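Local coordinates for thiol-disulfide isomerase and thioredoxins (PDB 3LOR), which probably works as a thioredoxin-fold thiol-disulfide oxidoreductase or isomerase, the activity generally assigned to its redoxin family, and can bind calcium, at residues L10-Q15 with P110-K115; V18-L23 with K95-V100; R117-P122 with V136-V141; I124-R129 with L148-L153. All coordinates share one frame; numbering follows the deposited sequence.

Contact 1. Residues L10-Q15 with P110-K115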
# COMPACT_ATOMS: atom_id res chain seq x y z
N LEU A 10 -17.22 4.08 -30.16
CA LEU A 10 -16.06 4.82 -29.80
C LEU A 10 -15.41 5.44 -31.03
O LEU A 10 -15.11 4.76 -31.97
CB LEU A 10 -15.10 3.89 -29.11
CG LEU A 10 -13.74 4.39 -28.75
CD1 LEU A 10 -13.84 5.34 -27.66
CD2 LEU A 10 -12.89 3.28 -28.36
N GLU A 11 -15.26 6.75 -31.00
CA GLU A 11 -14.58 7.51 -32.03
C GLU A 11 -13.63 8.53 -31.45
O GLU A 11 -14.01 9.62 -31.10
CB GLU A 11 -15.58 8.21 -32.93
CG GLU A 11 -16.79 7.46 -33.32
CD GLU A 11 -16.57 6.63 -34.54
OE1 GLU A 11 -17.53 6.12 -35.10
OE2 GLU A 11 -15.43 6.49 -34.92
N LEU A 12 -12.37 8.17 -31.37
CA LEU A 12 -11.39 9.09 -30.91
C LEU A 12 -11.16 10.15 -31.96
O LEU A 12 -11.09 9.83 -33.10
CB LEU A 12 -10.11 8.34 -30.66
CG LEU A 12 -10.17 7.28 -29.58
CD1 LEU A 12 -8.88 6.69 -29.30
CD2 LEU A 12 -10.75 7.84 -28.36
N ASP A 13 -11.07 11.42 -31.58
CA ASP A 13 -10.62 12.44 -32.50
C ASP A 13 -9.19 12.72 -32.14
O ASP A 13 -8.92 13.26 -31.11
CB ASP A 13 -11.43 13.72 -32.42
CG ASP A 13 -12.91 13.55 -32.67
OD1 ASP A 13 -13.35 12.81 -33.52
OD2 ASP A 13 -13.66 14.21 -31.98
N VAL A 14 -8.26 12.35 -33.00
CA VAL A 14 -6.85 12.41 -32.66
C VAL A 14 -6.01 13.37 -33.48
O VAL A 14 -5.97 13.26 -34.67
CB VAL A 14 -6.28 11.03 -32.87
CG1 VAL A 14 -4.84 10.99 -32.65
CG2 VAL A 14 -7.01 10.06 -32.08
N GLN A 15 -5.33 14.30 -32.85
CA GLN A 15 -4.35 15.09 -33.57
C GLN A 15 -3.14 14.30 -34.03
O GLN A 15 -2.75 14.42 -35.16
CB GLN A 15 -3.93 16.31 -32.76
CG GLN A 15 -2.66 16.99 -33.19
CD GLN A 15 -2.34 18.20 -32.36
OE1 GLN A 15 -1.87 18.09 -31.27
NE2 GLN A 15 -2.58 19.35 -32.88
N PRO A 110 -10.36 19.98 -25.47
CA PRO A 110 -10.18 19.22 -26.69
C PRO A 110 -11.38 18.36 -27.09
O PRO A 110 -12.29 18.15 -26.36
CB PRO A 110 -8.95 18.39 -26.40
CG PRO A 110 -8.88 18.30 -25.03
CD PRO A 110 -9.52 19.47 -24.40
N SER A 111 -11.32 17.93 -28.32
CA SER A 111 -12.43 17.40 -29.05
C SER A 111 -13.07 16.13 -28.55
O SER A 111 -14.24 16.11 -28.36
CB SER A 111 -11.98 17.16 -30.46
OG SER A 111 -13.08 17.09 -31.29
N THR A 112 -12.29 15.11 -28.29
CA THR A 112 -12.79 13.87 -27.74
C THR A 112 -13.36 14.12 -26.36
O THR A 112 -14.41 13.64 -26.04
CB THR A 112 -11.73 12.76 -27.73
OG1 THR A 112 -11.16 12.62 -29.01
CG2 THR A 112 -12.31 11.47 -27.35
N MSE A 113 -12.69 14.91 -25.58
CA MSE A 113 -13.14 15.24 -24.26
C MSE A 113 -14.48 15.96 -24.24
O MSE A 113 -15.31 15.67 -23.44
CB MSE A 113 -12.06 16.04 -23.53
CG MSE A 113 -12.42 16.61 -22.17
SE MSE A 113 -10.95 17.18 -21.08
CE MSE A 113 -11.87 18.12 -19.92
N LYS A 114 -14.66 16.91 -25.14
CA LYS A 114 -15.92 17.60 -25.34
C LYS A 114 -17.02 16.69 -25.80
O LYS A 114 -18.09 16.67 -25.29
CB LYS A 114 -15.73 18.63 -26.43
CG LYS A 114 -16.40 19.95 -26.22
CD LYS A 114 -17.80 19.86 -25.73
CE LYS A 114 -18.57 21.08 -26.08
NZ LYS A 114 -19.23 21.60 -24.91
N LYS A 115 -16.70 15.88 -26.78
CA LYS A 115 -17.64 15.01 -27.41
C LYS A 115 -18.26 14.05 -26.40
O LYS A 115 -19.43 13.82 -26.42
CB LYS A 115 -16.89 14.24 -28.47
CG LYS A 115 -17.66 13.39 -29.35
CD LYS A 115 -16.79 12.29 -29.98
CE LYS A 115 -16.28 12.67 -31.28
NZ LYS A 115 -15.83 11.56 -32.10
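Asp13 and Lys115 meet tip to tip where the edge of this thioredoxin-like fold runs past the short helix 111-115. The tight part of the contact is the polar one around Asp13. Its backbone N donates to Thr112 OG1 at 2.8 Å, with an N-H...O angle of 156°, and Thr112 is buried. The Asp13 carboxylate spans one turn of the helix, from Ser111 to Lys115: OD2 takes the hydroxyl hydrogen of Ser111 OG at 3.0 Å, met on its anti side and 34° out of the carboxylate plane, while OD1 forms a salt bridge with Lys115 NZ at 3.1 Å, the amine lying above that plane. NZ grips a second oxygen as well, donating to Glu11 O at 2.8 Å. Beside this cluster the Leu12 and Thr112 side chains touch more loosely, CD2 to CG2 at 4.1 Å. At the helix start, Asp101 receives the backbone N of both Thr112 and Met113, which ties the same turn to strand 98-101.

The outer side is thinner. Glu11 is partly exposed and its carboxylate leads off from the helix, leaving OE2 5.8 Å from Lys115 NZ, too far for a salt bridge though near enough for some attraction. Glu11, Leu12 and Asp13 are calcium-site residues in a structure of this protein, but no calcium is bound to this chain. The Lys115 chain is bent at chi3 (-94°), which turns CE toward Asp13 OD2.

Contact 2. Residues V18-L23 with K95-V100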
# COMPACT_ATOMS: atom_id res chain seq x y z
N VAL A 18 1.57 9.63 -30.86
CA VAL A 18 2.89 9.96 -30.42
C VAL A 18 4.00 8.91 -30.44
O VAL A 18 5.12 9.22 -30.68
CB VAL A 18 2.81 10.68 -29.11
CG1 VAL A 18 3.89 10.31 -28.24
CG2 VAL A 18 2.76 12.15 -29.35
N ASN A 19 3.64 7.68 -30.15
CA ASN A 19 4.57 6.59 -29.92
C ASN A 19 4.27 5.31 -30.66
O ASN A 19 4.73 4.27 -30.28
CB ASN A 19 4.56 6.27 -28.44
CG ASN A 19 3.24 5.68 -27.97
OD1 ASN A 19 2.22 5.87 -28.56
ND2 ASN A 19 3.29 4.99 -26.90
N HIS A 20 3.39 5.38 -31.64
CA HIS A 20 2.89 4.19 -32.25
C HIS A 20 2.23 4.54 -33.53
O HIS A 20 1.80 5.62 -33.71
CB HIS A 20 1.86 3.60 -31.33
CG HIS A 20 1.48 2.19 -31.62
ND1 HIS A 20 0.50 1.86 -32.51
CD2 HIS A 20 1.93 1.02 -31.12
CE1 HIS A 20 0.37 0.55 -32.56
NE2 HIS A 20 1.22 0.02 -31.72
N GLU A 21 2.10 3.57 -34.40
CA GLU A 21 1.27 3.71 -35.54
C GLU A 21 -0.13 3.82 -35.03
O GLU A 21 -0.47 3.23 -34.04
CB GLU A 21 1.37 2.45 -36.36
CG GLU A 21 0.51 2.45 -37.55
CD GLU A 21 0.23 1.07 -37.99
OE1 GLU A 21 -0.03 0.25 -37.11
OE2 GLU A 21 0.27 0.78 -39.19
N GLY A 22 -0.96 4.56 -35.74
CA GLY A 22 -2.33 4.75 -35.34
C GLY A 22 -3.20 3.54 -35.47
O GLY A 22 -2.96 2.70 -36.28
N LEU A 23 -4.22 3.48 -34.65
CA LEU A 23 -5.13 2.36 -34.64
C LEU A 23 -6.48 2.76 -35.14
O LEU A 23 -6.99 3.77 -34.78
CB LEU A 23 -5.29 1.85 -33.22
CG LEU A 23 -4.09 1.42 -32.42
CD1 LEU A 23 -4.35 1.69 -30.99
CD2 LEU A 23 -3.91 0.00 -32.63
N LYS A 95 4.31 1.89 -22.44
CA LYS A 95 4.51 1.18 -23.67
C LYS A 95 3.27 1.00 -24.54
O LYS A 95 3.37 0.52 -25.61
CB LYS A 95 5.17 -0.14 -23.38
CG LYS A 95 6.62 -0.00 -23.16
CD LYS A 95 7.15 -1.23 -22.57
CE LYS A 95 8.66 -1.28 -22.64
NZ LYS A 95 9.24 -2.64 -22.94
N PHE A 96 2.11 1.37 -24.04
CA PHE A 96 0.90 1.33 -24.82
C PHE A 96 0.77 2.52 -25.73
O PHE A 96 1.35 3.51 -25.53
CB PHE A 96 -0.32 1.14 -23.91
CG PHE A 96 -0.49 2.17 -22.87
CD1 PHE A 96 -0.17 1.92 -21.58
CD2 PHE A 96 -1.03 3.38 -23.16
CE1 PHE A 96 -0.37 2.84 -20.65
CE2 PHE A 96 -1.21 4.29 -22.21
CZ PHE A 96 -0.89 4.02 -20.96
N PRO A 97 -0.04 2.42 -26.75
CA PRO A 97 -0.16 3.53 -27.67
C PRO A 97 -0.85 4.77 -27.05
O PRO A 97 -1.81 4.68 -26.35
CB PRO A 97 -0.97 2.95 -28.80
CG PRO A 97 -1.07 1.58 -28.54
CD PRO A 97 -0.79 1.26 -27.19
N VAL A 98 -0.27 5.91 -27.31
CA VAL A 98 -0.73 7.14 -26.77
C VAL A 98 -1.11 8.08 -27.87
O VAL A 98 -0.37 8.32 -28.76
CB VAL A 98 0.33 7.78 -25.95
CG1 VAL A 98 -0.14 9.01 -25.41
CG2 VAL A 98 0.82 6.88 -24.93
N ALA A 99 -2.30 8.63 -27.78
CA ALA A 99 -2.76 9.61 -28.70
C ALA A 99 -3.00 10.92 -28.03
O ALA A 99 -3.30 10.99 -26.88
CB ALA A 99 -3.98 9.16 -29.37
N VAL A 100 -2.88 11.96 -28.79
CA VAL A 100 -3.12 13.30 -28.38
C VAL A 100 -4.51 13.70 -28.91
O VAL A 100 -4.76 13.65 -30.06
CB VAL A 100 -2.05 14.18 -29.00
CG1 VAL A 100 -2.28 15.62 -28.77
CG2 VAL A 100 -0.70 13.76 -28.54
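Asn19 and the backbone on both sides of Pro97 make the polar core of this contact, in which three hydrogen bonds join loop 18-23 to residues 95-100. The Asn19 amide uses both ends: OD1 accepts from Val98 N at 2.8 Å (N-H...O 164°), and ND2 donates to Phe96 O, also at 2.8 Å. That oxygen lies in the amide plane of Asn19, although ND2 itself sits above the plane of the carbonyl. Asn19 CG stands between the backbone N and the carbonyl carbon (chi1 68°), and OD1 comes 3.5 Å from Pro97 CA. The third bond is purely backbone, Val18 N to Val98 O at 3.1 Å.

Ring packing comes next. The His20 imidazole and the pyrrolidine of Pro97 lie side by side, pointing the same way, and Pro97 CG sits 4.0 Å from the His20 ring centroid, 11° off the normal: a CH-pi contact over one face.

Purely apolar contacts flank these. The Leu23 side chain crosses Pro97 at about a right angle, its CD1 4.1 Å from Pro97 CG, and at the other end Val18 CG2 meets Val100 CG2 at 3.9 Å. Val18 and Val98 both also pack on Ile89 of helix 82-91.

The hydrogen bonds continue the antiparallel pairing of strands 14-17 and 98-101 past the strand end, the Asn19 amide taking Val98 N and Phe96 O much as a neighbouring strand would, at the sheet margin of a thioredoxin-like fold.

Contact 3. Residues R117-P122 with V136-V141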
# COMPACT_ATOMS: atom_id res chain seq x y z
N ARG A 117 -18.12 14.50 -23.21
CA ARG A 117 -18.35 15.27 -22.03
C ARG A 117 -17.70 14.78 -20.75
O ARG A 117 -18.32 14.68 -19.75
CB ARG A 117 -19.80 15.73 -21.88
CG ARG A 117 -20.78 14.73 -21.45
CD ARG A 117 -22.21 15.21 -21.71
NE ARG A 117 -22.53 15.25 -23.12
CZ ARG A 117 -23.50 15.97 -23.66
NH1 ARG A 117 -23.69 15.94 -24.96
NH2 ARG A 117 -24.28 16.72 -22.92
N LEU A 118 -16.41 14.51 -20.83
CA LEU A 118 -15.66 14.12 -19.68
C LEU A 118 -15.57 15.23 -18.67
O LEU A 118 -15.44 16.36 -18.99
CB LEU A 118 -14.28 13.62 -20.06
CG LEU A 118 -14.20 12.67 -21.22
CD1 LEU A 118 -12.81 12.35 -21.55
CD2 LEU A 118 -14.99 11.42 -21.00
N GLU A 119 -15.68 14.85 -17.42
CA GLU A 119 -15.55 15.72 -16.30
C GLU A 119 -14.15 16.25 -16.09
O GLU A 119 -13.98 17.23 -15.45
CB GLU A 119 -16.04 15.03 -15.06
CG GLU A 119 -17.39 14.48 -15.19
CD GLU A 119 -17.90 13.80 -13.95
OE1 GLU A 119 -17.79 14.38 -12.87
OE2 GLU A 119 -18.42 12.68 -14.06
N GLY A 120 -13.15 15.58 -16.60
CA GLY A 120 -11.78 15.93 -16.36
C GLY A 120 -10.90 14.71 -16.46
O GLY A 120 -11.28 13.75 -17.05
N THR A 121 -9.73 14.77 -15.86
CA THR A 121 -8.82 13.67 -15.87
C THR A 121 -8.53 13.29 -14.44
O THR A 121 -8.57 14.12 -13.59
CB THR A 121 -7.51 13.98 -16.62
OG1 THR A 121 -6.86 15.07 -16.02
CG2 THR A 121 -7.74 14.27 -18.05
N PRO A 122 -8.25 12.03 -14.17
CA PRO A 122 -8.33 10.95 -15.13
C PRO A 122 -9.72 10.47 -15.43
O PRO A 122 -10.59 10.57 -14.64
CB PRO A 122 -7.56 9.85 -14.45
CG PRO A 122 -7.67 10.13 -13.05
CD PRO A 122 -7.65 11.58 -12.92
N VAL A 136 -18.08 5.02 -18.89
CA VAL A 136 -17.23 6.16 -18.75
C VAL A 136 -17.15 6.50 -17.30
O VAL A 136 -18.16 6.74 -16.70
CB VAL A 136 -17.76 7.34 -19.49
CG1 VAL A 136 -16.86 8.47 -19.38
CG2 VAL A 136 -17.96 7.03 -20.88
N GLN A 137 -15.96 6.50 -16.74
CA GLN A 137 -15.76 6.75 -15.34
C GLN A 137 -14.71 7.80 -15.04
O GLN A 137 -13.61 7.68 -15.47
CB GLN A 137 -15.41 5.45 -14.66
CG GLN A 137 -15.29 5.53 -13.19
CD GLN A 137 -15.84 4.31 -12.48
OE1 GLN A 137 -16.40 3.42 -13.08
NE2 GLN A 137 -15.67 4.28 -11.19
N PHE A 138 -15.06 8.81 -14.26
CA PHE A 138 -14.13 9.81 -13.75
C PHE A 138 -13.45 9.42 -12.44
O PHE A 138 -14.05 8.83 -11.63
CB PHE A 138 -14.83 11.15 -13.62
CG PHE A 138 -13.99 12.23 -13.05
CD1 PHE A 138 -13.01 12.81 -13.77
CD2 PHE A 138 -14.19 12.67 -11.77
CE1 PHE A 138 -12.25 13.76 -13.24
CE2 PHE A 138 -13.41 13.63 -11.26
CZ PHE A 138 -12.46 14.17 -12.00
N GLY A 139 -12.20 9.79 -12.23
CA GLY A 139 -11.55 9.56 -10.96
C GLY A 139 -10.84 8.25 -10.69
O GLY A 139 -10.55 7.54 -11.59
N GLN A 140 -10.55 7.96 -9.44
CA GLN A 140 -9.87 6.75 -9.07
C GLN A 140 -10.81 5.56 -9.21
O GLN A 140 -11.90 5.60 -8.74
CB GLN A 140 -9.36 6.86 -7.63
CG GLN A 140 -8.03 6.20 -7.34
CD GLN A 140 -7.73 6.02 -5.85
OE1 GLN A 140 -7.93 4.98 -5.30
NE2 GLN A 140 -7.26 7.05 -5.21
N VAL A 141 -10.38 4.52 -9.87
CA VAL A 141 -11.15 3.30 -9.93
C VAL A 141 -10.35 2.21 -9.29
O VAL A 141 -9.25 2.02 -9.62
CB VAL A 141 -11.46 2.88 -11.34
CG1 VAL A 141 -12.46 1.81 -11.34
CG2 VAL A 141 -11.93 4.02 -12.14
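Pro122 O accepts the backbone N-H of Gly139 at 3.0 Å, the one hydrogen bond between residues 117-122 and 136-141. It is fairly straight, with an N-H...O angle of 162°, and the donor is tilted somewhat from the carbonyl plane. The same oxygen lies 3.4 Å from Phe138 CD1, so it touches both the backbone and the ring of the opposing segment.

Phe138 contributes the largest share of the buried surface. Its CG is anti to the backbone N (chi1 177°), and the ring enters the bend formed by residues 119-122. Glu119 CB covers one face in a CH-pi contact, 4.2 Å from the centroid and displaced toward the rim. The Glu119 carboxylate is turned only 24° from the ring plane, and its OE2 comes 3.9 Å from Phe138 CB. At the ring edge, near its plane, Gly120 C approaches CE1 at 3.6 Å. Farther along, Leu118 CD2 and Val136 CG1 meet at 3.9 Å, their side chains crossing at about a right angle.

The peptide bond before Pro122 is cis, as in the cis-proline loop of thioredoxins, and Pro122 packs on Cys42 and Cys45 of a CxxC pattern at the start of helix 43-59, consistent with a redox site. The loop thus runs from helix 111-115 into strand 123-127, with the end of edge strand 133-138 beside it and helix 43-59 against its proline.

Contact 4. Residues I124-R129 with L148-L153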
# COMPACT_ATOMS: atom_id res chain seq x y z
N ILE A 124 -11.68 7.02 -17.58
CA ILE A 124 -11.62 5.82 -18.36
C ILE A 124 -12.82 5.66 -19.25
O ILE A 124 -13.89 5.97 -18.88
CB ILE A 124 -11.45 4.60 -17.49
CG1 ILE A 124 -10.25 4.78 -16.61
CG2 ILE A 124 -11.11 3.44 -18.28
CD1 ILE A 124 -9.90 3.56 -15.94
N ILE A 125 -12.58 5.23 -20.46
CA ILE A 125 -13.61 4.84 -21.33
C ILE A 125 -13.38 3.39 -21.66
O ILE A 125 -12.32 3.02 -22.11
CB ILE A 125 -13.59 5.69 -22.61
CG1 ILE A 125 -13.73 7.17 -22.32
CG2 ILE A 125 -14.63 5.27 -23.55
CD1 ILE A 125 -13.50 8.00 -23.46
N LEU A 126 -14.39 2.57 -21.45
CA LEU A 126 -14.39 1.20 -21.90
C LEU A 126 -15.33 0.97 -23.04
O LEU A 126 -16.43 1.37 -23.00
CB LEU A 126 -14.71 0.24 -20.79
CG LEU A 126 -13.94 0.35 -19.51
CD1 LEU A 126 -14.56 -0.43 -18.46
CD2 LEU A 126 -12.53 0.02 -19.66
N ALA A 127 -14.84 0.34 -24.07
CA ALA A 127 -15.65 -0.09 -25.17
C ALA A 127 -15.59 -1.59 -25.32
O ALA A 127 -14.63 -2.21 -24.98
CB ALA A 127 -15.24 0.57 -26.42
N ASP A 128 -16.66 -2.15 -25.84
CA ASP A 128 -16.78 -3.58 -26.06
C ASP A 128 -16.17 -4.07 -27.36
O ASP A 128 -15.63 -3.34 -28.08
CB ASP A 128 -18.20 -4.09 -25.86
CG ASP A 128 -19.18 -3.53 -26.84
OD1 ASP A 128 -20.31 -3.36 -26.48
OD2 ASP A 128 -18.83 -3.26 -27.97
N ARG A 129 -16.31 -5.35 -27.61
CA ARG A 129 -15.80 -6.03 -28.79
C ARG A 129 -16.40 -5.55 -30.13
O ARG A 129 -15.79 -5.70 -31.14
CB ARG A 129 -15.92 -7.53 -28.65
CG ARG A 129 -15.03 -8.11 -27.62
CD ARG A 129 -14.93 -9.57 -27.81
NE ARG A 129 -14.76 -10.32 -26.59
CZ ARG A 129 -13.61 -10.83 -26.21
NH1 ARG A 129 -12.55 -10.63 -26.93
NH2 ARG A 129 -13.52 -11.51 -25.10
N LEU A 148 -13.54 -6.49 -12.59
CA LEU A 148 -14.88 -6.97 -12.76
C LEU A 148 -15.46 -6.41 -14.03
O LEU A 148 -16.04 -7.13 -14.76
CB LEU A 148 -15.78 -6.61 -11.59
CG LEU A 148 -15.67 -7.22 -10.21
CD1 LEU A 148 -16.56 -6.55 -9.24
CD2 LEU A 148 -15.95 -8.65 -10.26
N LEU A 149 -15.26 -5.13 -14.29
CA LEU A 149 -15.78 -4.53 -15.48
C LEU A 149 -15.20 -5.08 -16.75
O LEU A 149 -15.94 -5.40 -17.62
CB LEU A 149 -15.62 -3.02 -15.47
CG LEU A 149 -16.37 -2.28 -14.38
CD1 LEU A 149 -15.92 -0.91 -14.27
CD2 LEU A 149 -17.81 -2.35 -14.53
N LEU A 150 -13.89 -5.20 -16.83
CA LEU A 150 -13.27 -5.82 -17.98
C LEU A 150 -13.64 -7.27 -18.16
O LEU A 150 -13.92 -7.70 -19.22
CB LEU A 150 -11.76 -5.73 -17.88
CG LEU A 150 -11.21 -4.36 -18.12
CD1 LEU A 150 -9.80 -4.36 -18.06
CD2 LEU A 150 -11.62 -3.91 -19.44
N GLY A 151 -13.65 -8.01 -17.09
CA GLY A 151 -13.89 -9.42 -17.15
C GLY A 151 -15.26 -9.62 -17.71
O GLY A 151 -15.46 -10.50 -18.48
N SER A 152 -16.18 -8.80 -17.32
CA SER A 152 -17.52 -8.86 -17.80
C SER A 152 -17.68 -8.58 -19.31
O SER A 152 -18.39 -9.25 -19.97
CB SER A 152 -18.35 -7.91 -16.97
OG SER A 152 -19.58 -7.67 -17.51
N LEU A 153 -16.98 -7.58 -19.83
CA LEU A 153 -16.98 -7.28 -21.25
C LEU A 153 -16.36 -8.36 -22.08
O LEU A 153 -16.83 -8.67 -23.12
CB LEU A 153 -16.32 -5.96 -21.55
CG LEU A 153 -17.03 -4.77 -20.98
CD1 LEU A 153 -16.21 -3.59 -21.08
CD2 LEU A 153 -18.29 -4.56 -21.64
O HOH W 1 -17.58 -7.08 -25.51
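Leucine packing between a strand and a helix makes this contact: Leu126 of strand 123-127 faces helix 143-154, the C-terminal helix that covers one face of the sheet in this thioredoxin-like fold. The axes of 124-127 and 148-153 run nearly parallel, at 18°, and come within 10.0 Å, a spacing filled by leucine side chains.

Leu126 supplies three touching atoms. Its CB meets Leu153 CD1 at 4.1 Å, CD1 meets Leu149 CB, also at 4.1 Å, and CD2 meets Leu150 CD2 at 4.0 Å. Leu126 crosses both Leu149 and Leu150 at about a right angle, and its CG is anti to the carbonyl carbon (chi1 -51°), which places the branch point toward the helix. Leu150 also reaches Val32 and Val34 of strand 32-38 and packs on Leu148 of the second subunit, so the helix serves both the sheet and the assembly.

Past the strand end the packing thins and becomes polar. Asp128 touches Leu153 CD2 through CB at 4.2 Å, whereas its carboxylate turns away to salt-bridge Arg134 and Arg132. The Arg129 guanidinium is held by Leu154 O and Gly30 O, near the last turn of the helix. One water links the two backbones here, accepting from Arg129 N at 3.0 Å and donating to Leu153 O, likewise at 3.0 Å.

In the fold
From the N terminus, residues 10-15 open the longest loop, which contact 1 closes only at helix 111-115. Contact 2 is nested inside it, joining 18-23 to 95-100, and the two touch through Gln15 N and Val100 O, where strands 14-17 and 98-101 pair. Contacts 3 and 4 follow in series after contact 1. They cross, since 124-129 begins before 136-141 closes contact 3 and 148-153 comes last; Ile124 N to Gln137 O links them across strands 123-127 and 133-138. Met113 O, near Leu118 N, connects contacts 1 and 3, and Leu10 packs on Ala127 between contacts 1 and 4. Contacts 2 and 3 lie on opposite sides of the chain's centre, about 20 Å apart between centres.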